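Local structure of exported protein (3MSW) at residues 57-61 / 62-66. The protein is of unknown function; it is a putative exported protein built as a single-layer antiparallel beta-sheet of beta-hairpin repeats. Numbering follows the deposited sequence.
Sequences YAWNI and FKNTW
Trp59 drives the edge of its six-membered ring into the face of Trp66, with CE3 3.5 Å from Trp66 CD2 and the ring planes 80° apart, a T-shaped stack. Directly opposite each other as a non-hydrogen-bonded antiparallel pair, they send both indoles to the same face of the sheet; Pro37 and Met40 of strand 35-46 extend this apolar patch. With CG anti to the backbone N (chi1 -169°), the broad Trp59 indole also reaches the returning backbone: its CZ2 comes within 3.4 Å of Asn64 C, and Thr65 O sits over one face of the ring.

Around the turn, Asn60 does the polar work. Its OD1 accepts two backbone N-H groups: Phe62 N at 2.9 Å, lying in the carbonyl plane, and Lys63 N at 3.0 Å, which approaches from above that plane in a straighter bond (169°). The bond to Phe62 N makes an Asx turn, suited to asparagine's short amide, while its ND2 bonds to Glu67. That glutamate, on strand 65-77, thus takes the amide of Asn60 across the hairpin and also pairs with the ammonium of Lys63 in the turn. At the bend, Ile61 CG1 rests over the Phe62 ring, 4.0 Å from its centroid, in a CH-pi contact.

The backbone closes with Asn60 N bonded to Thr65 O at 2.8 Å and a weak bond from Asn64 N to Asn60 O. Asn64 adopts a left-handed conformation, readily tolerated by asparagine. Asn64 and Thr65 together face Asn60 as a G1 beta bulge, here ending the hairpin of strands 51-60 and 65-77 in a single-layer antiparallel sheet.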
loop_
_atom_site.group_PDB
_atom_site.type_symbol
_atom_site.label_atom_id
_atom_site.label_comp_id
_atom_site.label_asym_id
_atom_site.label_seq_id
_atom_site.Cartn_x
_atom_site.Cartn_y
_atom_site.Cartn_z
ATOM N N TYR A 57 0.363 9.113 3.261
ATOM C CA TYR A 57 0.005 10.518 3.444
ATOM C C TYR A 57 0.287 11.246 2.162
ATOM O O TYR A 57 1.256 10.934 1.464
ATOM C CB TYR A 57 0.777 11.172 4.626
ATOM C CG TYR A 57 0.547 10.440 5.929
ATOM C CD1 TYR A 57 -0.518 10.775 6.758
ATOM C CD2 TYR A 57 1.338 9.349 6.289
ATOM C CE1 TYR A 57 -0.809 10.029 7.899
ATOM C CE2 TYR A 57 1.082 8.623 7.454
ATOM C CZ TYR A 57 0.003 8.964 8.250
ATOM O OH TYR A 57 -0.272 8.238 9.379
ATOM N N ALA A 58 -0.583 12.206 1.837
ATOM C CA ALA A 58 -0.427 13.006 0.638
ATOM C C ALA A 58 -0.153 14.445 1.097
ATOM O O ALA A 58 -0.717 14.898 2.105
ATOM C CB ALA A 58 -1.705 12.945 -0.192
ATOM N N TRP A 59 0.720 15.157 0.368
ATOM C CA TRP A 59 1.020 16.553 0.679
ATOM C C TRP A 59 -0.141 17.433 0.273
ATOM O O TRP A 59 -0.531 17.451 -0.905
ATOM C CB TRP A 59 2.307 17.040 -0.001
ATOM C CG TRP A 59 2.765 18.382 0.511
ATOM C CD1 TRP A 59 2.705 19.577 -0.150
ATOM C CD2 TRP A 59 3.320 18.666 1.808
ATOM N NE1 TRP A 59 3.210 20.584 0.646
ATOM C CE2 TRP A 59 3.611 20.048 1.847
ATOM C CE3 TRP A 59 3.621 17.877 2.936
ATOM C CZ2 TRP A 59 4.202 20.661 2.962
ATOM C CZ3 TRP A 59 4.176 18.494 4.052
ATOM C CH2 TRP A 59 4.444 19.873 4.062
ATOM N N ASN A 60 -0.708 18.160 1.254
ATOM C CA ASN A 60 -1.811 19.078 0.986
ATOM C C ASN A 60 -1.170 20.433 0.633
ATOM O O ASN A 60 -0.598 21.078 1.503
ATOM C CB ASN A 60 -2.766 19.197 2.197
ATOM C CG ASN A 60 -3.944 20.116 1.952
ATOM O OD1 ASN A 60 -3.813 21.209 1.420
ATOM N ND2 ASN A 60 -5.124 19.701 2.329
ATOM N N ILE A 61 -1.234 20.832 -0.640
ATOM C CA ILE A 61 -0.605 22.073 -1.137
ATOM C C ILE A 61 -1.255 23.347 -0.611
ATOM O O ILE A 61 -0.639 24.418 -0.683
ATOM C CB ILE A 61 -0.464 22.080 -2.691
ATOM C CG1 ILE A 61 -1.859 22.153 -3.385
ATOM C CG2 ILE A 61 0.369 20.863 -3.162
ATOM C CD1 ILE A 61 -1.861 22.433 -4.857
ATOM N N PHE A 62 -2.510 23.247 -0.135
ATOM C CA PHE A 62 -3.233 24.429 0.348
ATOM C C PHE A 62 -2.850 24.755 1.785
ATOM O O PHE A 62 -2.565 25.916 2.096
ATOM C CB PHE A 62 -4.755 24.256 0.177
ATOM C CG PHE A 62 -5.171 23.956 -1.248
ATOM C CD1 PHE A 62 -5.171 24.953 -2.215
ATOM C CD2 PHE A 62 -5.518 22.665 -1.632
ATOM C CE1 PHE A 62 -5.509 24.662 -3.539
ATOM C CE2 PHE A 62 -5.901 22.389 -2.948
ATOM C CZ PHE A 62 -5.890 23.388 -3.890
ATOM N N LYS A 63 -2.810 23.726 2.641
ATOM C CA LYS A 63 -2.443 23.806 4.066
ATOM C C LYS A 63 -0.939 23.631 4.316
ATOM O O LYS A 63 -0.472 23.973 5.400
ATOM C CB LYS A 63 -3.211 22.742 4.866
ATOM C CG LYS A 63 -4.706 23.016 5.028
ATOM C CD LYS A 63 -5.398 21.768 5.564
ATOM C CE LYS A 63 -6.866 21.959 5.851
ATOM N NZ LYS A 63 -7.534 20.652 6.112
ATOM N N ASN A 64 -0.183 23.086 3.335
ATOM C CA ASN A 64 1.263 22.803 3.459
ATOM C C ASN A 64 1.546 21.862 4.659
ATOM O O ASN A 64 2.381 22.149 5.535
ATOM C CB ASN A 64 2.115 24.097 3.469
ATOM C CG ASN A 64 2.981 24.241 2.232
ATOM O OD1 ASN A 64 2.516 24.120 1.090
ATOM N ND2 ASN A 64 4.270 24.467 2.427
ATOM N N THR A 65 0.768 20.766 4.715
ATOM C CA THR A 65 0.819 19.745 5.756
ATOM C C THR A 65 0.548 18.386 5.094
ATOM O O THR A 65 0.016 18.328 3.964
ATOM C CB THR A 65 -0.273 20.000 6.841
ATOM O OG1 THR A 65 -1.573 19.915 6.251
ATOM C CG2 THR A 65 -0.119 21.356 7.568
ATOM N N TRP A 66 0.821 17.304 5.827
ATOM C CA TRP A 66 0.499 15.961 5.353
ATOM C C TRP A 66 -0.943 15.661 5.744
ATOM O O TRP A 66 -1.411 16.118 6.789
ATOM C CB TRP A 66 1.401 14.899 6.027
ATOM C CG TRP A 66 2.842 14.975 5.626
ATOM C CD1 TRP A 66 3.880 15.429 6.383
ATOM C CD2 TRP A 66 3.392 14.655 4.340
ATOM N NE1 TRP A 66 5.063 15.301 5.687
ATOM C CE2 TRP A 66 4.790 14.860 4.419
ATOM C CE3 TRP A 66 2.852 14.140 3.149
ATOM C CZ2 TRP A 66 5.643 14.638 3.334
ATOM C CZ3 TRP A 66 3.693 13.946 2.068
ATOM C CH2 TRP A 66 5.072 14.186 2.166
#